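Local coordinates for uncharacterized protein (PDB 5VJ4) that is of unknown function, a putative surface protein of a relapsing fever spirochete that may bind lipid and is differentially regulated in the tick-mammal transmission cycle, at residues Tyr261-Asp264 / Lys265-Val269; Trp240-Ala243 / Asp244-Ala247; Leu315-Phe318 / Lys319-Tyr323; Val215-Ala218 / Pro219-Arg222; Val178-Arg181 / Leu182-Cys186. All blocks are in the same frame, centred on the assembly; numbering follows the deposited sequence.

Interaction 1 of 5, residues Tyr261-Asp264 / Lys265-Val269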
# COMPACT_ATOMS: atom_id res chain seq x y z
N TYR A 261 -14.72 4.16 17.14
CA TYR A 261 -13.87 3.33 16.27
C TYR A 261 -13.26 2.26 17.17
O TYR A 261 -12.56 2.59 18.12
CB TYR A 261 -12.74 4.18 15.67
CG TYR A 261 -12.04 3.58 14.48
CD1 TYR A 261 -11.01 2.62 14.63
CD2 TYR A 261 -12.38 4.00 13.20
CE1 TYR A 261 -10.37 2.07 13.52
CE2 TYR A 261 -11.75 3.46 12.09
CZ TYR A 261 -10.76 2.50 12.25
OH TYR A 261 -10.17 1.98 11.15
N ASP A 262 -13.50 1.00 16.88
CA ASP A 262 -13.15 -0.06 17.83
C ASP A 262 -12.03 -0.98 17.33
O ASP A 262 -11.64 -0.93 16.15
CB ASP A 262 -14.39 -0.88 18.18
CG ASP A 262 -14.98 -1.63 16.96
OD1 ASP A 262 -15.44 -2.79 17.12
OD2 ASP A 262 -15.00 -1.06 15.85
N LYS A 263 -11.56 -1.85 18.22
CA LYS A 263 -10.46 -2.77 17.94
C LYS A 263 -10.63 -3.60 16.66
O LYS A 263 -9.64 -3.91 15.99
CB LYS A 263 -10.20 -3.67 19.14
CG LYS A 263 -8.88 -4.43 19.14
CD LYS A 263 -7.61 -3.56 19.21
CE LYS A 263 -6.30 -4.34 19.39
NZ LYS A 263 -6.30 -5.64 18.64
N ASP A 264 -11.87 -3.91 16.31
CA ASP A 264 -12.13 -4.74 15.14
C ASP A 264 -11.89 -3.97 13.86
O ASP A 264 -11.28 -4.51 12.92
CB ASP A 264 -13.57 -5.27 15.15
CG ASP A 264 -13.76 -6.44 16.10
OD1 ASP A 264 -12.75 -6.99 16.57
OD2 ASP A 264 -14.92 -6.80 16.36
N LYS A 265 -12.37 -2.71 13.82
CA LYS A 265 -12.17 -1.86 12.67
C LYS A 265 -10.69 -1.62 12.43
O LYS A 265 -10.19 -1.76 11.30
CB LYS A 265 -12.88 -0.54 12.85
CG LYS A 265 -14.31 -0.59 12.36
CD LYS A 265 -14.98 0.74 12.66
CE LYS A 265 -16.49 0.66 12.70
NZ LYS A 265 -16.90 1.80 13.57
N PHE A 266 -10.00 -1.32 13.52
CA PHE A 266 -8.57 -1.06 13.50
C PHE A 266 -7.87 -2.28 12.93
O PHE A 266 -7.07 -2.16 12.00
CB PHE A 266 -8.08 -0.79 14.91
CG PHE A 266 -6.60 -0.71 15.05
CD1 PHE A 266 -5.89 0.42 14.60
CD2 PHE A 266 -5.89 -1.74 15.66
CE1 PHE A 266 -4.50 0.51 14.75
CE2 PHE A 266 -4.49 -1.66 15.81
CZ PHE A 266 -3.80 -0.53 15.36
N ASN A 267 -8.20 -3.45 13.46
CA ASN A 267 -7.60 -4.65 12.93
C ASN A 267 -7.91 -4.95 11.47
O ASN A 267 -7.07 -5.54 10.79
CB ASN A 267 -7.89 -5.84 13.82
CG ASN A 267 -7.08 -5.81 15.10
OD1 ASN A 267 -7.38 -6.53 16.04
ND2 ASN A 267 -6.04 -4.99 15.13
N ASN A 268 -9.08 -4.51 10.98
CA ASN A 268 -9.40 -4.77 9.60
C ASN A 268 -8.51 -4.01 8.62
O ASN A 268 -8.09 -4.56 7.60
CB ASN A 268 -10.88 -4.60 9.23
CG ASN A 268 -11.16 -5.05 7.78
OD1 ASN A 268 -12.10 -4.59 7.12
ND2 ASN A 268 -10.30 -5.93 7.26
N VAL A 269 -8.21 -2.76 8.94
CA VAL A 269 -7.30 -2.02 8.03
C VAL A 269 -5.92 -2.65 8.02
O VAL A 269 -5.31 -2.76 6.95
CB VAL A 269 -7.25 -0.50 8.22
CG1 VAL A 269 -8.62 0.08 8.03
CG2 VAL A 269 -6.93 -0.20 9.62

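Interaction 2 of 5, residues Trp240-Ala243 / Asp244-Ala247. With SO4 (sulfate ion), chain E.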
# COMPACT_ATOMS: atom_id res chain seq x y z
N TRP A 240 2.92 -12.40 12.32
CA TRP A 240 4.25 -12.06 11.81
C TRP A 240 5.02 -11.09 12.67
O TRP A 240 6.25 -10.98 12.54
CB TRP A 240 4.08 -11.44 10.46
CG TRP A 240 3.45 -12.31 9.48
CD1 TRP A 240 2.12 -12.42 9.24
CD2 TRP A 240 4.11 -13.16 8.53
NE1 TRP A 240 1.89 -13.30 8.19
CE2 TRP A 240 3.11 -13.77 7.75
CE3 TRP A 240 5.46 -13.45 8.27
CZ2 TRP A 240 3.41 -14.67 6.72
CZ3 TRP A 240 5.76 -14.35 7.24
CH2 TRP A 240 4.74 -14.95 6.48
N LEU A 241 4.30 -10.35 13.51
CA LEU A 241 4.88 -9.39 14.47
C LEU A 241 5.56 -10.09 15.62
O LEU A 241 5.03 -11.07 16.14
CB LEU A 241 3.79 -8.48 15.04
CG LEU A 241 2.88 -7.81 13.99
CD1 LEU A 241 1.88 -6.84 14.58
CD2 LEU A 241 3.68 -7.08 12.95
N ASP A 242 6.74 -9.60 15.99
CA ASP A 242 7.39 -10.02 17.24
C ASP A 242 6.84 -9.21 18.43
O ASP A 242 5.99 -8.33 18.26
CB ASP A 242 8.90 -9.83 17.13
CG ASP A 242 9.32 -8.43 17.50
OD1 ASP A 242 8.81 -7.49 16.84
OD2 ASP A 242 10.13 -8.27 18.46
N ALA A 243 7.37 -9.47 19.62
CA ALA A 243 6.90 -8.78 20.80
C ALA A 243 7.00 -7.26 20.68
O ALA A 243 6.04 -6.54 21.00
CB ALA A 243 7.64 -9.28 22.02
N ASP A 244 8.13 -6.78 20.18
CA ASP A 244 8.35 -5.34 20.00
C ASP A 244 7.31 -4.76 19.08
O ASP A 244 6.71 -3.71 19.39
CB ASP A 244 9.74 -5.06 19.45
CG ASP A 244 10.85 -5.27 20.48
OD1 ASP A 244 10.57 -5.20 21.71
OD2 ASP A 244 11.99 -5.51 20.03
N ASP A 245 7.10 -5.42 17.95
CA ASP A 245 6.08 -4.99 17.01
C ASP A 245 4.71 -4.97 17.67
O ASP A 245 4.01 -3.95 17.59
CB ASP A 245 6.10 -5.83 15.76
CG ASP A 245 7.34 -5.60 14.92
OD1 ASP A 245 7.94 -4.51 15.01
OD2 ASP A 245 7.75 -6.52 14.17
N ARG A 246 4.35 -6.05 18.36
CA ARG A 246 3.10 -6.13 19.12
C ARG A 246 2.93 -4.92 20.02
O ARG A 246 1.91 -4.19 19.90
CB ARG A 246 2.97 -7.42 19.91
CG ARG A 246 2.70 -8.61 19.00
CD ARG A 246 2.28 -9.87 19.71
NE ARG A 246 3.27 -10.32 20.68
CZ ARG A 246 4.30 -11.09 20.39
NH1 ARG A 246 5.15 -11.46 21.36
NH2 ARG A 246 4.50 -11.49 19.14
N ALA A 247 3.95 -4.68 20.87
CA ALA A 247 3.98 -3.47 21.71
C ALA A 247 3.60 -2.23 20.93
O ALA A 247 2.63 -1.54 21.28
CB ALA A 247 5.32 -3.28 22.38
S SO4 E . 8.09 -13.33 19.85
O1 SO4 E . 8.20 -13.39 21.33
O2 SO4 E . 6.70 -12.97 19.49
O3 SO4 E . 8.46 -14.61 19.19
O4 SO4 E . 8.95 -12.24 19.35

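Interaction 3 of 5, residues Leu315-Phe318 / Lys319-Tyr323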
# COMPACT_ATOMS: atom_id res chain seq x y z
N LEU A 315 5.94 21.41 21.07
CA LEU A 315 6.00 20.00 21.38
C LEU A 315 4.61 19.43 21.49
O LEU A 315 4.30 18.43 20.84
CB LEU A 315 6.76 19.73 22.68
CG LEU A 315 7.01 18.25 22.99
CD1 LEU A 315 8.09 17.69 22.07
CD2 LEU A 315 7.41 18.01 24.44
N ASN A 316 3.75 20.08 22.28
CA ASN A 316 2.39 19.58 22.44
C ASN A 316 1.57 19.66 21.18
O ASN A 316 0.85 18.73 20.85
CB ASN A 316 1.68 20.26 23.60
CG ASN A 316 2.27 19.84 24.92
OD1 ASN A 316 2.91 18.80 25.01
ND2 ASN A 316 2.06 20.64 25.96
N ARG A 317 1.73 20.76 20.45
CA ARG A 317 0.98 20.96 19.22
C ARG A 317 1.37 19.89 18.20
O ARG A 317 0.50 19.29 17.57
CB ARG A 317 1.22 22.36 18.67
CG ARG A 317 0.77 22.56 17.24
CD ARG A 317 1.38 23.84 16.72
NE ARG A 317 1.66 23.81 15.28
CZ ARG A 317 2.63 24.49 14.68
NH1 ARG A 317 3.46 25.24 15.41
NH2 ARG A 317 2.79 24.42 13.36
N PHE A 318 2.67 19.67 18.06
CA PHE A 318 3.17 18.69 17.12
C PHE A 318 2.67 17.30 17.43
O PHE A 318 2.17 16.64 16.53
CB PHE A 318 4.69 18.70 17.06
CG PHE A 318 5.25 19.81 16.23
CD1 PHE A 318 4.48 20.43 15.25
CD2 PHE A 318 6.58 20.23 16.39
CE1 PHE A 318 5.00 21.45 14.47
CE2 PHE A 318 7.11 21.25 15.61
CZ PHE A 318 6.32 21.85 14.64
N LYS A 319 2.79 16.86 18.69
CA LYS A 319 2.25 15.56 19.11
C LYS A 319 0.77 15.49 18.74
O LYS A 319 0.34 14.52 18.14
CB LYS A 319 2.44 15.32 20.61
CG LYS A 319 2.12 13.91 21.06
CD LYS A 319 2.45 13.64 22.54
CE LYS A 319 1.53 12.55 23.13
NZ LYS A 319 2.09 11.67 24.20
N GLY A 320 0.01 16.54 19.05
CA GLY A 320 -1.39 16.59 18.69
C GLY A 320 -1.62 16.35 17.21
O GLY A 320 -2.31 15.40 16.83
N GLU A 321 -1.01 17.19 16.37
CA GLU A 321 -1.15 17.08 14.91
C GLU A 321 -0.86 15.67 14.41
O GLU A 321 -1.58 15.16 13.56
CB GLU A 321 -0.23 18.07 14.18
CG GLU A 321 -0.47 19.55 14.43
CD GLU A 321 0.56 20.44 13.74
OE1 GLU A 321 1.24 19.98 12.79
OE2 GLU A 321 0.68 21.62 14.13
N TYR A 322 0.18 15.04 14.95
CA TYR A 322 0.55 13.69 14.51
C TYR A 322 -0.52 12.66 14.89
O TYR A 322 -1.09 12.02 14.01
CB TYR A 322 1.95 13.27 15.02
CG TYR A 322 2.43 11.96 14.46
CD1 TYR A 322 2.36 11.71 13.07
CD2 TYR A 322 2.93 10.96 15.30
CE1 TYR A 322 2.76 10.47 12.54
CE2 TYR A 322 3.34 9.72 14.77
CZ TYR A 322 3.24 9.49 13.39
OH TYR A 322 3.65 8.29 12.84
N TYR A 323 -0.80 12.53 16.19
CA TYR A 323 -1.87 11.65 16.69
C TYR A 323 -3.18 11.84 15.92
O TYR A 323 -3.84 10.87 15.54
CB TYR A 323 -2.07 11.88 18.17
CG TYR A 323 -1.07 11.18 19.09
CD1 TYR A 323 0.19 10.75 18.64
CD2 TYR A 323 -1.40 10.98 20.43
CE1 TYR A 323 1.08 10.13 19.51
CE2 TYR A 323 -0.52 10.36 21.31
CZ TYR A 323 0.71 9.94 20.86
OH TYR A 323 1.54 9.33 21.78

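Interaction 4 of 5, residues Val215-Ala218 / Pro219-Arg222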
# COMPACT_ATOMS: atom_id res chain seq x y z
N VAL A 215 17.76 -2.45 12.54
CA VAL A 215 17.66 -3.60 13.43
C VAL A 215 16.22 -3.96 13.80
O VAL A 215 16.00 -5.03 14.35
CB VAL A 215 18.52 -3.50 14.70
CG1 VAL A 215 20.01 -3.63 14.37
CG2 VAL A 215 18.18 -2.24 15.47
N TYR A 216 15.27 -3.07 13.51
CA TYR A 216 13.87 -3.39 13.64
C TYR A 216 13.51 -4.71 12.95
O TYR A 216 12.48 -5.33 13.29
CB TYR A 216 12.96 -2.28 13.07
CG TYR A 216 12.99 -0.94 13.78
CD1 TYR A 216 13.30 -0.83 15.15
CD2 TYR A 216 12.65 0.23 13.10
CE1 TYR A 216 13.28 0.40 15.79
CE2 TYR A 216 12.65 1.47 13.74
CZ TYR A 216 12.98 1.55 15.07
OH TYR A 216 12.99 2.76 15.69
N TYR A 217 14.34 -5.14 12.00
CA TYR A 217 13.96 -6.25 11.12
C TYR A 217 14.48 -7.59 11.61
O TYR A 217 13.99 -8.63 11.20
CB TYR A 217 14.33 -5.94 9.63
CG TYR A 217 13.32 -4.99 8.99
CD1 TYR A 217 13.49 -3.62 9.07
CD2 TYR A 217 12.16 -5.47 8.35
CE1 TYR A 217 12.55 -2.74 8.52
CE2 TYR A 217 11.21 -4.60 7.81
CZ TYR A 217 11.41 -3.23 7.90
OH TYR A 217 10.48 -2.34 7.36
N ALA A 218 15.47 -7.57 12.51
CA ALA A 218 16.04 -8.80 13.04
C ALA A 218 14.98 -9.70 13.71
O ALA A 218 14.82 -10.86 13.28
CB ALA A 218 17.19 -8.50 13.96
N PRO A 219 14.20 -9.17 14.70
CA PRO A 219 13.08 -9.91 15.22
C PRO A 219 12.17 -10.48 14.13
O PRO A 219 11.69 -11.62 14.27
CB PRO A 219 12.29 -8.85 15.96
CG PRO A 219 13.30 -7.91 16.45
CD PRO A 219 14.24 -7.82 15.30
N ARG A 220 11.95 -9.69 13.08
CA ARG A 220 10.97 -10.04 12.08
C ARG A 220 11.41 -11.26 11.28
O ARG A 220 10.57 -12.09 10.90
CB ARG A 220 10.61 -8.83 11.20
CG ARG A 220 10.14 -7.62 12.02
CD ARG A 220 9.93 -6.37 11.16
NE ARG A 220 9.26 -5.32 11.90
CZ ARG A 220 9.51 -4.01 11.77
NH1 ARG A 220 10.42 -3.59 10.92
NH2 ARG A 220 8.85 -3.12 12.51
N PHE A 221 12.72 -11.39 11.08
CA PHE A 221 13.29 -12.57 10.41
C PHE A 221 13.33 -13.73 11.39
O PHE A 221 12.85 -14.82 11.06
CB PHE A 221 14.68 -12.29 9.89
CG PHE A 221 14.71 -11.55 8.59
CD1 PHE A 221 14.24 -12.13 7.43
CD2 PHE A 221 15.27 -10.28 8.51
CE1 PHE A 221 14.29 -11.45 6.22
CE2 PHE A 221 15.32 -9.59 7.30
CZ PHE A 221 14.82 -10.17 6.15
N ARG A 222 13.87 -13.49 12.59
CA ARG A 222 13.92 -14.52 13.63
C ARG A 222 12.60 -15.24 13.84
O ARG A 222 12.59 -16.46 14.05
CB ARG A 222 14.36 -13.93 14.95
CG ARG A 222 15.79 -14.26 15.29
CD ARG A 222 16.00 -13.94 16.74
NE ARG A 222 16.18 -12.51 16.96
CZ ARG A 222 17.33 -11.85 16.76
NH1 ARG A 222 18.43 -12.49 16.29
NH2 ARG A 222 17.36 -10.54 17.03

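Interaction 5 of 5, residues Val178-Arg181 / Leu182-Cys186. With SO4 (sulfate ion), chain I.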
# COMPACT_ATOMS: atom_id res chain seq x y z
N VAL A 178 5.45 -24.61 3.32
CA VAL A 178 5.35 -23.16 3.55
C VAL A 178 6.52 -22.36 2.99
O VAL A 178 6.52 -21.12 3.06
CB VAL A 178 5.15 -22.82 5.06
CG1 VAL A 178 3.80 -23.33 5.57
CG2 VAL A 178 6.32 -23.31 5.92
N LYS A 179 7.52 -23.04 2.43
CA LYS A 179 8.74 -22.42 1.90
C LYS A 179 8.46 -21.11 1.15
O LYS A 179 8.94 -20.03 1.55
CB LYS A 179 9.48 -23.41 0.99
CG LYS A 179 10.87 -22.97 0.56
CD LYS A 179 11.35 -23.74 -0.67
CE LYS A 179 12.86 -23.63 -0.85
NZ LYS A 179 13.23 -24.02 -2.23
N THR A 180 7.65 -21.21 0.10
CA THR A 180 7.33 -20.08 -0.77
C THR A 180 6.88 -18.87 0.03
O THR A 180 7.46 -17.79 -0.11
CB THR A 180 6.26 -20.46 -1.83
OG1 THR A 180 6.84 -21.36 -2.76
CG2 THR A 180 5.83 -19.26 -2.63
N ARG A 181 5.88 -19.06 0.89
CA ARG A 181 5.25 -17.93 1.56
C ARG A 181 6.23 -17.17 2.42
O ARG A 181 6.10 -15.93 2.55
CB ARG A 181 4.07 -18.38 2.41
CG ARG A 181 2.97 -17.34 2.47
CD ARG A 181 1.74 -17.93 3.08
NE ARG A 181 0.79 -16.90 3.48
CZ ARG A 181 -0.20 -17.11 4.35
NH1 ARG A 181 -0.36 -18.30 4.92
NH2 ARG A 181 -1.04 -16.13 4.62
N LEU A 182 7.19 -17.89 3.00
CA LEU A 182 8.23 -17.24 3.77
C LEU A 182 9.19 -16.44 2.90
O LEU A 182 9.50 -15.29 3.21
CB LEU A 182 8.96 -18.24 4.65
CG LEU A 182 8.10 -18.87 5.76
CD1 LEU A 182 8.94 -19.87 6.52
CD2 LEU A 182 7.50 -17.85 6.73
N GLN A 183 9.62 -17.04 1.78
CA GLN A 183 10.49 -16.34 0.84
C GLN A 183 9.84 -15.02 0.41
O GLN A 183 10.51 -13.97 0.45
CB GLN A 183 10.78 -17.20 -0.37
CG GLN A 183 11.70 -18.37 -0.07
CD GLN A 183 11.83 -19.32 -1.25
OE1 GLN A 183 10.89 -19.47 -2.05
NE2 GLN A 183 12.98 -19.97 -1.36
N ASN A 184 8.55 -15.04 0.05
CA ASN A 184 7.87 -13.81 -0.33
C ASN A 184 7.95 -12.74 0.75
O ASN A 184 8.27 -11.59 0.46
CB ASN A 184 6.44 -14.08 -0.75
CG ASN A 184 6.38 -15.02 -1.93
OD1 ASN A 184 7.40 -15.49 -2.42
ND2 ASN A 184 5.17 -15.29 -2.40
N MSE A 185 7.70 -13.14 2.00
CA MSE A 185 7.84 -12.19 3.07
C MSE A 185 9.29 -11.77 3.14
O MSE A 185 9.58 -10.57 3.23
CB MSE A 185 7.34 -12.73 4.39
CG MSE A 185 7.05 -11.59 5.39
SE MSE A 185 5.70 -10.27 4.78
CE MSE A 185 4.13 -11.48 4.90
N CYS A 186 10.20 -12.73 3.05
CA CYS A 186 11.63 -12.42 3.05
C CYS A 186 11.90 -11.28 2.07
O CYS A 186 12.47 -10.26 2.47
CB CYS A 186 12.47 -13.67 2.77
SG CYS A 186 14.25 -13.45 2.95
S SO4 I . -1.83 -13.46 2.17
O1 SO4 I . -1.82 -13.76 3.62
O2 SO4 I . -2.46 -12.12 2.08
O3 SO4 I . -0.43 -13.46 1.59
O4 SO4 I . -2.72 -14.47 1.54

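Interaction 1 of 5, residues Tyr261-Asp264 / Lys265-Val269
K265 lays its CB over one face of the Y261 ring at the N-terminal start of helix 263-301, where D262 occupies the N-cap position and the tyrosine lies just ahead of it. The carbon sits 3.9 Å from the centroid of the Y261 ring and 21° off its normal, a CH-pi contact displaced toward the rim. CB of F266 instead reaches the edge of the same ring, in its plane, with 3.9 Å between Y261 CE1 and F266 CB. Y261 can fold over the first turn because its CG is anti to the backbone N (chi1 -163°). The extended K265 chain runs across the D262 carboxylate at about a right angle, with 3.6 Å from K265 CG to D262 OD2; the amino group stays beyond salt-bridge range. F266 N donates to D262 O almost straight. Outside the turn, F266 and Y261 both rest on F330 of helix 308-334, and N267 ND2 and K263 NZ both bond the hydroxyl of Y238. The K263 chain bends at chi2 and chi4, and its NZ donates to N267 OD1 at 3.0 Å, tilted 18° from the amide carbonyl plane.

Interaction 2 of 5, residues Trp240-Ala243 / Asp244-Ala247
With chi1 at 85°, D242 holds its CG between its own backbone N and carbonyl carbon, which turns the carboxylate back over the peptide N-H groups of D244 and D245. R246 bends at chi3 (-58°), a fold that lays its guanidinium over the backbone of D242 and A243. D242 OD1 accepts from D245 N at 2.9 Å, and D242 OD2 accepts from D244 N at 3.0 Å; both donors approach from above the carboxylate plane rather than within it. Each carboxylate oxygen is thus gripped by a separate N-H, which fixes the rotation of the group. This is the N-cap of helix 243-256, whose regular bonding begins with R246 N to D242 O at 2.8 Å. The carboxylate planes of D242 and D245 are turned 88° apart. These two acids lie near each other, and the helix N terminus, together with the salt bridges from D245 to R286 and R220, would be expected to favour their negative charge. CB of L241 packs on CB of D245 at 3.6 Å. A sulfate, probably from the crystallisation liquor, sits at the guanidinium edge: R246 NH2 reaches its O2 at 2.7 Å and R246 NH1 the same oxygen at 2.9 Å. A third bond runs from A243 N to sulfate O4 at 3.2 Å, while A243 CA lies over one guanidinium face, 3.2 Å above its plane.

Interaction 3 of 5, residues Leu315-Phe318 / Lys319-Tyr323
An i to i+4 salt bridge along helix 308-334 joins R317 to E321, one turn apart on the same side of the helix. R317 NE donates to E321 OE2 at 2.7 Å, with an N-H...O angle of 147°. The oxygen is approached nearly along its C-O axis and lies somewhat out of the guanidinium plane, and the guanidinium and carboxylate planes are turned 43° apart, so the pair is a single-point grip and not a flat two-pronged one. Placing CG of R317 anti to the backbone N (chi1 166°) carries the chain toward the following turn; the extended E321 chain comes to meet it obliquely, and R317 CG also touches E321 OE2 at 3.3 Å. F318 lies alongside E321, both pointing the same way, with its ring plane nearly perpendicular to the carboxylate. E321 OE1 approaches the ring edge, 4.1 Å from F318 CD1. CE1 of F318 in turn sits over the centre of one face of the R317 guanidinium, 3.8 Å above its plane. Beneath these side chains the helix is regular: E321 N bonds R317 O at 2.9 Å and Y322 N bonds F318 O at 3.0 Å. The other oxygen of the carboxylate, E321 OE1, is bonded to the hydroxyl of Y348 on helix 345-365, where F318 packs against Y351 and F352; L315 touches F352 and L355 of that helix as well as H292 and L296 of helix 263-301.

Interaction 4 of 5, residues Val215-Ala218 / Pro219-Arg222
Y217 and R220 form a cation-pi pair at the start of the short helix 218-222, and this pair marks the tightly packed side of the turn. CZ of R220 lies 4.4 Å from the centroid of the Y217 ring and 12° off its normal. The guanidinium is not stacked flat on the ring: the two planes stand 74° apart, and NH1 points into the face, 3.1 Å above its plane and over its centre. An R220 chain extended from CG to NE spans the distance, passing Y216 O, which covers one face of the guanidinium. The polar end of R220 is fixed by a salt bridge from NH2 to D283, so ring and carboxylate both hold the cation, while Y217 also packs on V279 of helix 263-301. F221, likewise buried, turns its ring edge-to-face against Y189 of helix 176-201. A218 and P219 are close-packed too, with 3.3 Å from A218 CB to P219 CD.

The looser side carries V215 and R222, both exposed; R222 bends at chi3 and brings NH2 only to 3.7 Å from A218 CB. P219 has no amide hydrogen to give V215 O, and its CD sits 3.4 Å from V215 O instead. Regular helical bonding follows, with F221 N to Y217 O at 3.0 Å, and then R222 N donating to A218 O at 2.9 Å and 174°.

Interaction 5 of 5, residues Val178-Arg181 / Leu182-Cys186
Apolar contact between V178 and L182 is slight within this turn of helix 176-201, 4.4 Å from V178 CG2 to L182 CD1. L182 instead turns to F224 and V228 of helix 224-229, to I170 of helix 145-171 and to W240. Among polar and mixed contacts, the extended K179 chain slants past Q183, its CE 3.7 Å from Q183 NE2, so the methylene chain and not the amino group makes the nearest approach. T180 and N184 lie side by side and point the same way, with 4.0 Å between T180 CG2 and N184 ND2; the methyl is there because CG2 stands anti to the T180 backbone N. Backbone bonds follow the helical pattern: Q183 N to K179 O at 3.1 Å, N184 N to T180 O at 3.0 Å, and N of M185, a selenomethionine in the crystal, to R181 O at 3.3 Å. L182 N gives only weak bonds, to V178 O and K179 O.

The ionic group lies on R181, whose chain is extended from CG to NE. R181 NH2 donates to O1 of a sulfate at 2.7 Å, the oxygen lying at the guanidinium edge and in its plane, and also forms a salt bridge to D235 of its own chain. The same sulfate, probably from the crystallisation liquor, is bonded to R181 NE of the second subunit. The site is consistent with a preference for an anion where the two arginines converge.

From the N terminus the order is interaction 5, 4, 2, 1 and 3, strictly in series; each bridges one turn or helix start, so none closes a long loop and none nests or crosses. Interactions 5 and 4 touch through F221 CE1 and C186 SG, 3.8 Å apart, and interactions 4 and 2 through R220 NE and D245 OD2, 3.0 Å apart, which ties helices 176-201, 218-222 and 243-256 together. W240 packs on M185 and L182, linking interaction 2 back to interaction 5. Interactions 1 and 3 stand apart, their centres about 23 Å from each other, on the successive helices 263-301 and 308-334. Interactions 3 and 5 lie on opposite sides of the chain's centre.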